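Local coordinates for protein CAS6A (Thermus thermophilus, PDB 4C97) that probably acts as a Cas6-family endoribonuclease that processes CRISPR RNA for antiviral defence, at residues N46-F52 and T231-R237; L78-E82 and V94-Q99; V6-L10 and F221-S225. The protein carries 1 engineered substitution. All blocks are in the same frame, centred on the assembly; numbering follows the deposited sequence.

Contact 1 of 3, residues N46-F52 and T231-R237; sequences NPFALGF and TSLGYGR. With SO4 (sulfate ion), chain D.
Residues 231-237 belong to the glycine-rich loop characteristic of the RAMP proteins, which include Cas6, and Thr231 to Gly234 run along edge strand 48-52. Leu50 N donates to Thr231 O (3.0 Å) in an almost straight bond, 171° at the hydrogen. Gly234 CA makes a CA-H...O contact with Leu50 O, 3.1 Å away. Gly234 has positive phi, and its CA lies close to the Phe52 ring. The edge of that ring meets Leu233 O, with Phe52 CE1 3.8 Å away. Phe48 CE1 touches Ser232 CB at 3.9 Å, while Ser232 OG is bonded to Arg26.

Arg237 closes the far end. Its chain bends at chi3 (54°), and NH2 makes a weak hydrogen bond to Phe52 O (2.9 Å). A water accepts hydrogen bonds from Phe52 N and Arg237 NE and donates one to Gly234 O. The outer guanidinium nitrogens bind a sulfate, Arg237 NH1 reaching sulfate O1 at 3.2 Å; Trp104 and Arg125 complete that site. The sulfate probably came from the crystallisation liquor. Backbone and water bonds thus fit the loop to the strand, and the arginine is positioned to bind an anion, consistent with a place for an RNA phosphate.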
loop_
_atom_site.group_PDB
_atom_site.type_symbol
_atom_site.label_atom_id
_atom_site.label_comp_id
_atom_site.label_asym_id
_atom_site.label_seq_id
_atom_site.Cartn_x
_atom_site.Cartn_y
_atom_site.Cartn_z
ATOM N N ASN A 46 4.827 -9.853 5.109
ATOM C CA ASN A 46 5.020 -9.925 3.660
ATOM C C ASN A 46 5.789 -8.692 3.214
ATOM O O ASN A 46 5.316 -7.578 3.439
ATOM C CB ASN A 46 3.671 -9.936 2.939
ATOM C CG ASN A 46 2.791 -11.119 3.327
ATOM O OD1 ASN A 46 3.266 -12.135 3.837
ATOM N ND2 ASN A 46 1.492 -10.991 3.056
ATOM N N PRO A 47 6.992 -8.860 2.623
ATOM C CA PRO A 47 7.730 -7.673 2.152
ATOM C C PRO A 47 7.251 -7.162 0.794
ATOM O O PRO A 47 8.030 -6.774 -0.076
ATOM C CB PRO A 47 9.185 -8.175 2.067
ATOM C CG PRO A 47 9.047 -9.649 1.779
ATOM C CD PRO A 47 7.782 -10.100 2.472
ATOM N N PHE A 48 5.939 -7.182 0.606
ATOM C CA PHE A 48 5.345 -6.781 -0.644
ATOM C C PHE A 48 3.881 -6.441 -0.413
ATOM O O PHE A 48 3.334 -6.677 0.668
ATOM C CB PHE A 48 5.434 -7.911 -1.677
ATOM C CG PHE A 48 4.725 -9.169 -1.254
ATOM C CD1 PHE A 48 3.392 -9.365 -1.566
ATOM C CD2 PHE A 48 5.391 -10.145 -0.545
ATOM C CE1 PHE A 48 2.735 -10.525 -1.158
ATOM C CE2 PHE A 48 4.741 -11.294 -0.142
ATOM C CZ PHE A 48 3.410 -11.470 -0.443
ATOM N N ALA A 49 3.279 -5.860 -1.435
ATOM C CA ALA A 49 1.825 -5.701 -1.484
ATOM C C ALA A 49 1.404 -5.692 -2.934
ATOM O O ALA A 49 2.218 -5.478 -3.829
ATOM C CB ALA A 49 1.355 -4.407 -0.775
ATOM N N LEU A 50 0.127 -5.958 -3.177
ATOM C CA LEU A 50 -0.367 -5.999 -4.538
ATOM C C LEU A 50 -1.572 -5.097 -4.663
ATOM O O LEU A 50 -2.260 -4.797 -3.680
ATOM C CB LEU A 50 -0.720 -7.432 -4.949
ATOM C CG LEU A 50 0.427 -8.435 -4.864
ATOM C CD1 LEU A 50 -0.097 -9.844 -5.110
ATOM C CD2 LEU A 50 1.518 -8.070 -5.850
ATOM N N GLY A 51 -1.803 -4.632 -5.873
ATOM C CA GLY A 51 -2.970 -3.830 -6.131
ATOM C C GLY A 51 -3.380 -3.849 -7.572
ATOM O O GLY A 51 -2.701 -4.390 -8.419
ATOM N N PHE A 52 -4.528 -3.243 -7.834
ATOM C CA PHE A 52 -5.030 -3.150 -9.174
ATOM C C PHE A 52 -6.073 -2.073 -9.240
ATOM O O PHE A 52 -6.643 -1.646 -8.220
ATOM C CB PHE A 52 -5.635 -4.492 -9.639
ATOM C CG PHE A 52 -6.736 -4.997 -8.761
ATOM C CD1 PHE A 52 -6.445 -5.776 -7.654
ATOM C CD2 PHE A 52 -8.064 -4.704 -9.034
ATOM C CE1 PHE A 52 -7.455 -6.219 -6.826
ATOM C CE2 PHE A 52 -9.067 -5.168 -8.205
ATOM C CZ PHE A 52 -8.750 -5.912 -7.101
ATOM N N THR A 231 -3.365 -6.804 2.223
ATOM C CA THR A 231 -2.787 -5.993 1.170
ATOM C C THR A 231 -2.229 -6.871 0.033
ATOM O O THR A 231 -1.997 -6.377 -1.060
ATOM C CB THR A 231 -1.700 -5.064 1.705
ATOM O OG1 THR A 231 -0.692 -5.824 2.396
ATOM C CG2 THR A 231 -2.299 -4.055 2.627
ATOM N N SER A 232 -2.032 -8.162 0.299
ATOM C CA SER A 232 -1.576 -9.081 -0.740
ATOM C C SER A 232 -2.688 -9.353 -1.757
ATOM O O SER A 232 -2.432 -9.919 -2.845
ATOM C CB SER A 232 -1.065 -10.394 -0.132
ATOM O OG SER A 232 -2.129 -11.133 0.451
ATOM N N LEU A 233 -3.912 -8.966 -1.410
ATOM C CA LEU A 233 -5.060 -9.163 -2.288
ATOM C C LEU A 233 -5.599 -7.863 -2.850
ATOM O O LEU A 233 -6.675 -7.838 -3.440
ATOM C CB LEU A 233 -6.178 -9.950 -1.575
ATOM C CG LEU A 233 -5.820 -11.388 -1.221
ATOM C CD1 LEU A 233 -6.921 -11.968 -0.310
ATOM C CD2 LEU A 233 -5.686 -12.241 -2.459
ATOM N N GLY A 234 -4.833 -6.781 -2.717
ATOM C CA GLY A 234 -5.242 -5.528 -3.317
ATOM C C GLY A 234 -6.052 -4.611 -2.427
ATOM O O GLY A 234 -6.414 -3.512 -2.853
ATOM N N TYR A 235 -6.342 -5.066 -1.211
ATOM C CA TYR A 235 -7.067 -4.253 -0.236
ATOM C C TYR A 235 -6.090 -3.251 0.367
ATOM O O TYR A 235 -4.854 -3.444 0.352
ATOM C CB TYR A 235 -7.688 -5.127 0.860
ATOM C CG TYR A 235 -8.709 -6.090 0.296
ATOM C CD1 TYR A 235 -9.904 -5.617 -0.229
ATOM C CD2 TYR A 235 -8.472 -7.453 0.268
ATOM C CE1 TYR A 235 -10.833 -6.471 -0.753
ATOM C CE2 TYR A 235 -9.407 -8.321 -0.238
ATOM C CZ TYR A 235 -10.587 -7.820 -0.762
ATOM O OH TYR A 235 -11.560 -8.663 -1.290
ATOM N N GLY A 236 -6.624 -2.170 0.898
ATOM C CA GLY A 236 -5.787 -1.223 1.619
ATOM C C GLY A 236 -4.851 -0.378 0.774
ATOM O O GLY A 236 -3.889 0.185 1.308
ATOM N N ARG A 237 -5.140 -0.240 -0.518
ATOM C CA ARG A 237 -4.316 0.575 -1.379
ATOM C C ARG A 237 -4.590 2.025 -0.983
ATOM O O ARG A 237 -5.742 2.449 -0.877
ATOM C CB ARG A 237 -4.612 0.303 -2.851
ATOM C CG ARG A 237 -3.822 1.184 -3.787
ATOM C CD ARG A 237 -3.808 0.638 -5.208
ATOM N NE ARG A 237 -5.109 0.359 -5.801
ATOM C CZ ARG A 237 -5.879 1.262 -6.397
ATOM N NH1 ARG A 237 -5.503 2.533 -6.444
ATOM N NH2 ARG A 237 -7.022 0.907 -6.949
HETATM S S SO4 D . -7.815 4.840 -8.443
HETATM O O1 SO4 D . -6.522 5.171 -7.862
HETATM O O2 SO4 D . -8.851 5.269 -7.503
HETATM O O3 SO4 D . -7.979 5.554 -9.703
HETATM O O4 SO4 D . -8.002 3.416 -8.694
HETATM O O HOH W 1 1.035 -7.886 1.409
HETATM O O HOH W 2 -2.617 -3.053 -1.445
HETATM O O HOH W 3 -6.052 -2.386 -5.307
#

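Contact 2 of 3, residues L78-E82 and V94-Q99; sequences LYALE and VRAVLQ
The type I turn from Tyr79 to Glu82, reached from helix 68-79, arches over strand 94-98, with CA atoms 5.8 Å apart at Tyr79 and Val97 and 5.2 Å apart at Glu82 and Val94. Val97 is the central side chain. Its two methyls divide the work. CG1, anti to the backbone N (chi1 179°), lies over one face of the Tyr79 ring in a CH-pi contact, 4.1 Å from the centroid and shifted toward the rim. CG2 turns to the other side and sits 3.4 Å from Leu78 O, next to the CG of Glu82. Tyr79 CE1 also comes near the carbonyl oxygen of Val97.

Two polar groups bracket this patch. The Glu82 chain is extended beyond CG and reaches the strand, where OE2 accepts from Val97 N at 2.9 Å, using the anti lone pair, with an angle of 164° at the hydrogen. At the end of the ring, Tyr79 OH donates to Gln99 OE1 at 3.1 Å. The hydroxyl stands above the amide plane, off the lone pairs, and the ring and amide planes are 65° apart. At the other end of the turn, Val94 CB packs against Leu81 O at 3.5 Å.

Leu10 of the neighbouring strand 6-15 meets Leu78, Tyr79 and Val97, and Leu81 reaches Phe28 of helix 22-36. The chemistry is therefore mixed: an apolar centre joins helix end to sheet, and exposed Glu82 supplies, through its carboxylate, an acceptor for Val97 N.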
loop_
_atom_site.group_PDB
_atom_site.type_symbol
_atom_site.label_atom_id
_atom_site.label_comp_id
_atom_site.label_asym_id
_atom_site.label_seq_id
_atom_site.Cartn_x
_atom_site.Cartn_y
_atom_site.Cartn_z
ATOM N N LEU A 78 9.726 -8.893 -13.739
ATOM C CA LEU A 78 8.523 -8.145 -14.099
ATOM C C LEU A 78 8.727 -7.434 -15.430
ATOM O O LEU A 78 7.864 -7.490 -16.296
ATOM C CB LEU A 78 8.115 -7.167 -13.001
ATOM C CG LEU A 78 7.617 -7.810 -11.706
ATOM C CD1 LEU A 78 7.462 -6.751 -10.617
ATOM C CD2 LEU A 78 6.306 -8.548 -11.913
ATOM N N TYR A 79 9.882 -6.799 -15.627
ATOM C CA TYR A 79 10.126 -6.135 -16.906
ATOM C C TYR A 79 10.056 -7.080 -18.099
ATOM O O TYR A 79 9.618 -6.683 -19.176
ATOM C CB TYR A 79 11.449 -5.371 -16.879
ATOM C CG TYR A 79 11.286 -4.036 -16.206
ATOM C CD1 TYR A 79 10.684 -2.979 -16.870
ATOM C CD2 TYR A 79 11.691 -3.842 -14.897
ATOM C CE1 TYR A 79 10.515 -1.759 -16.258
ATOM C CE2 TYR A 79 11.522 -2.624 -14.272
ATOM C CZ TYR A 79 10.934 -1.586 -14.957
ATOM O OH TYR A 79 10.771 -0.371 -14.335
ATOM N N ALA A 80 10.463 -8.331 -17.916
ATOM C CA ALA A 80 10.437 -9.300 -19.005
ATOM C C ALA A 80 9.012 -9.683 -19.406
ATOM O O ALA A 80 8.821 -10.367 -20.410
ATOM C CB ALA A 80 11.219 -10.538 -18.627
ATOM N N LEU A 81 8.021 -9.246 -18.630
ATOM C CA LEU A 81 6.626 -9.557 -18.938
ATOM C C LEU A 81 6.070 -8.699 -20.072
ATOM O O LEU A 81 5.029 -9.029 -20.644
ATOM C CB LEU A 81 5.739 -9.389 -17.692
ATOM C CG LEU A 81 6.052 -10.328 -16.535
ATOM C CD1 LEU A 81 5.238 -9.934 -15.315
ATOM C CD2 LEU A 81 5.795 -11.783 -16.926
ATOM N N GLU A 82 6.747 -7.594 -20.381
ATOM C CA GLU A 82 6.334 -6.728 -21.486
ATOM C C GLU A 82 6.156 -7.512 -22.784
ATOM O O GLU A 82 7.056 -8.223 -23.226
ATOM C CB GLU A 82 7.338 -5.593 -21.697
ATOM C CG GLU A 82 7.375 -4.603 -20.546
ATOM C CD GLU A 82 7.952 -3.255 -20.948
ATOM O OE1 GLU A 82 8.849 -3.228 -21.822
ATOM O OE2 GLU A 82 7.499 -2.221 -20.390
ATOM N N VAL A 94 0.578 -7.725 -21.144
ATOM C CA VAL A 94 1.249 -6.665 -20.421
ATOM C C VAL A 94 1.867 -5.708 -21.426
ATOM O O VAL A 94 2.838 -6.046 -22.105
ATOM C CB VAL A 94 2.326 -7.225 -19.476
ATOM C CG1 VAL A 94 3.085 -6.104 -18.786
ATOM C CG2 VAL A 94 1.695 -8.143 -18.436
ATOM N N ARG A 95 1.301 -4.512 -21.520
ATOM C CA ARG A 95 1.763 -3.537 -22.497
ATOM C C ARG A 95 3.021 -2.841 -22.044
ATOM O O ARG A 95 3.916 -2.565 -22.850
ATOM C CB ARG A 95 0.700 -2.486 -22.748
ATOM C CG ARG A 95 1.180 -1.347 -23.627
ATOM C CD ARG A 95 0.032 -0.433 -23.943
ATOM N NE ARG A 95 -1.005 -1.164 -24.666
ATOM C CZ ARG A 95 -2.311 -0.984 -24.505
ATOM N NH1 ARG A 95 -2.770 -0.081 -23.643
ATOM N NH2 ARG A 95 -3.161 -1.712 -25.218
ATOM N N ALA A 96 3.079 -2.532 -20.756
ATOM C CA ALA A 96 4.216 -1.828 -20.203
ATOM C C ALA A 96 4.349 -2.147 -18.731
ATOM O O ALA A 96 3.362 -2.413 -18.050
ATOM C CB ALA A 96 4.059 -0.317 -20.413
ATOM N N VAL A 97 5.585 -2.125 -18.255
ATOM C CA VAL A 97 5.872 -2.214 -16.841
ATOM C C VAL A 97 6.528 -0.902 -16.448
ATOM O O VAL A 97 7.614 -0.577 -16.923
ATOM C CB VAL A 97 6.797 -3.399 -16.544
ATOM C CG1 VAL A 97 7.125 -3.467 -15.071
ATOM C CG2 VAL A 97 6.136 -4.690 -17.001
ATOM N N LEU A 98 5.856 -0.156 -15.576
ATOM C CA LEU A 98 6.254 1.213 -15.242
ATOM C C LEU A 98 6.719 1.378 -13.799
ATOM O O LEU A 98 6.090 0.865 -12.875
ATOM C CB LEU A 98 5.064 2.147 -15.469
ATOM C CG LEU A 98 4.439 2.108 -16.864
ATOM C CD1 LEU A 98 3.262 3.063 -16.906
ATOM C CD2 LEU A 98 5.481 2.471 -17.914
ATOM N N GLN A 99 7.824 2.110 -13.621
ATOM C CA GLN A 99 8.284 2.525 -12.301
ATOM C C GLN A 99 8.084 4.033 -12.094
ATOM O O GLN A 99 8.374 4.573 -11.033
ATOM C CB GLN A 99 9.757 2.167 -12.132
ATOM C CG GLN A 99 10.679 2.906 -13.077
ATOM C CD GLN A 99 12.137 2.623 -12.790
ATOM O OE1 GLN A 99 12.520 1.482 -12.524
ATOM N NE2 GLN A 99 12.957 3.669 -12.816
#

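Contact 3 of 3, residues V6-L10 and F221-S225; sequences VLAAL and FAFYS
Leu7 lays its branched end across one face of the Tyr224 ring. CG is 3.9 Å from the ring centroid and 13° off the normal, a CH-pi contact offset toward the rim. The two side chains cross at about a right angle. Chi1 of 68° places Leu7 CG between the backbone N and the carbonyl carbon, and from there CD1 comes over the CB end of the ring, 3.6 Å from Tyr224 CG. Leu7 CD1 also meets the edge of the Phe221 ring, 3.8 Å from Phe221 CD1.

The opposite face of Tyr224 is taken by its chain neighbour. Phe223 brings CD2 over the ring centre, and the Tyr224 ring is held between this atom and Leu7. One edge of the tyrosine points at the strand backbone, with CE1 3.7 Å from Ala9 N. Ala9 CB fills the adjoining corner, 4.1 Å from Tyr224 CD1 and 4.2 Å from Phe223 CE2. No hydrogen bond crosses the contact.

The contact packs helix 209-225 of the C-terminal half on the sheet of the N-terminal ferredoxin-like domain. The short segments cross at 60°, their axes 8.3 Å apart at closest approach. Segment 6-10, part of strand 6-15, lies between strands 58-65 and 91-109. Its Leu7 and Ala9 face helix 209-225, while Val6 and Ala8 touch Tyr71 of helix 68-79. Phe221 continues the packing onto helices 110-113 and 144-158, and Arg62 of strand 58-65 makes a cation-pi contact with Phe223.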
loop_
_atom_site.group_PDB
_atom_site.type_symbol
_atom_site.label_atom_id
_atom_site.label_comp_id
_atom_site.label_asym_id
_atom_site.label_seq_id
_atom_site.Cartn_x
_atom_site.Cartn_y
_atom_site.Cartn_z
ATOM N N VAL A 6 16.070 0.498 -1.099
ATOM C CA VAL A 6 15.039 0.750 -2.098
ATOM C C VAL A 6 13.687 0.184 -1.702
ATOM O O VAL A 6 13.582 -0.869 -1.076
ATOM C CB VAL A 6 15.441 0.112 -3.456
ATOM C CG1 VAL A 6 15.509 -1.381 -3.348
ATOM C CG2 VAL A 6 14.500 0.473 -4.545
ATOM N N LEU A 7 12.640 0.909 -2.068
ATOM C CA LEU A 7 11.339 0.279 -2.152
ATOM C C LEU A 7 10.683 0.773 -3.414
ATOM O O LEU A 7 11.048 1.835 -3.944
ATOM C CB LEU A 7 10.504 0.499 -0.889
ATOM C CG LEU A 7 10.001 1.887 -0.544
ATOM C CD1 LEU A 7 9.073 1.773 0.659
ATOM C CD2 LEU A 7 11.102 2.877 -0.247
ATOM N N ALA A 8 9.764 -0.031 -3.946
ATOM C CA ALA A 8 9.245 0.247 -5.273
ATOM C C ALA A 8 7.828 -0.263 -5.458
ATOM O O ALA A 8 7.415 -1.223 -4.807
ATOM C CB ALA A 8 10.144 -0.387 -6.307
ATOM N N ALA A 9 7.093 0.419 -6.330
ATOM C CA ALA A 9 5.783 -0.034 -6.786
ATOM C C ALA A 9 5.822 0.050 -8.287
ATOM O O ALA A 9 5.917 1.138 -8.875
ATOM C CB ALA A 9 4.679 0.856 -6.229
ATOM N N LEU A 10 5.783 -1.125 -8.914
ATOM C CA LEU A 10 5.757 -1.202 -10.355
ATOM C C LEU A 10 4.348 -1.468 -10.843
ATOM O O LEU A 10 3.636 -2.326 -10.291
ATOM C CB LEU A 10 6.674 -2.321 -10.824
ATOM C CG LEU A 10 8.171 -2.020 -10.794
ATOM C CD1 LEU A 10 8.687 -1.828 -9.388
ATOM C CD2 LEU A 10 8.918 -3.168 -11.473
ATOM N N PHE A 221 5.176 6.112 3.206
ATOM C CA PHE A 221 5.298 4.659 3.120
ATOM C C PHE A 221 4.007 3.997 2.666
ATOM O O PHE A 221 4.032 2.970 1.955
ATOM C CB PHE A 221 5.717 4.142 4.485
ATOM C CG PHE A 221 5.989 2.686 4.546
ATOM C CD1 PHE A 221 6.989 2.108 3.780
ATOM C CD2 PHE A 221 5.270 1.868 5.416
ATOM C CE1 PHE A 221 7.264 0.762 3.874
ATOM C CE2 PHE A 221 5.545 0.523 5.489
ATOM C CZ PHE A 221 6.552 -0.024 4.727
ATOM N N ALA A 222 2.870 4.571 3.098
ATOM C CA ALA A 222 1.567 4.025 2.696
ATOM C C ALA A 222 1.405 3.725 1.185
ATOM O O ALA A 222 0.808 2.704 0.796
ATOM C CB ALA A 222 0.454 4.930 3.194
ATOM N N PHE A 223 1.960 4.588 0.346
ATOM C CA PHE A 223 1.921 4.425 -1.103
ATOM C C PHE A 223 2.450 3.047 -1.503
ATOM O O PHE A 223 1.960 2.422 -2.448
ATOM C CB PHE A 223 2.799 5.505 -1.747
ATOM C CG PHE A 223 2.865 5.444 -3.245
ATOM C CD1 PHE A 223 1.856 5.978 -4.026
ATOM C CD2 PHE A 223 3.964 4.884 -3.887
ATOM C CE1 PHE A 223 1.922 5.943 -5.390
ATOM C CE2 PHE A 223 4.033 4.846 -5.253
ATOM C CZ PHE A 223 3.027 5.387 -6.019
ATOM N N TYR A 224 3.493 2.609 -0.806
ATOM C CA TYR A 224 4.154 1.336 -1.099
ATOM C C TYR A 224 3.520 0.181 -0.336
ATOM O O TYR A 224 3.272 -0.880 -0.915
ATOM C CB TYR A 224 5.651 1.426 -0.785
ATOM C CG TYR A 224 6.323 2.468 -1.635
ATOM C CD1 TYR A 224 6.676 2.189 -2.951
ATOM C CD2 TYR A 224 6.577 3.737 -1.146
ATOM C CE1 TYR A 224 7.254 3.131 -3.751
ATOM C CE2 TYR A 224 7.178 4.696 -1.945
ATOM C CZ TYR A 224 7.515 4.386 -3.243
ATOM O OH TYR A 224 8.089 5.327 -4.053
ATOM N N SER A 225 3.277 0.369 0.962
ATOM C CA SER A 225 2.848 -0.757 1.795
ATOM C C SER A 225 1.348 -1.049 1.727
ATOM O O SER A 225 0.900 -2.199 1.875
ATOM C CB SER A 225 3.208 -0.509 3.256
ATOM O OG SER A 225 2.546 0.639 3.724
#

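All three contacts reach the same antiparallel sheet, the sheet of the ferredoxin-like N-terminal half. Contacts 1 and 3 are buried near the middle of the chain and bring C-terminal elements onto it: the glycine-rich loop at edge strand 48-55, and helix 209-225 over central strand 6-15. They touch where Ala49 CB lies 3.5 Å from Ser225 O. Contact 2 is more local and partly exposed, its centre about 20 Å from the centre of the chain. It meets contact 3 through Leu10, since strands 6-15 and 91-109 are neighbours. Chemistry follows place: apolar and aromatic in contact 3, backbone, water and anion binding in contact 1, mixed in contact 2.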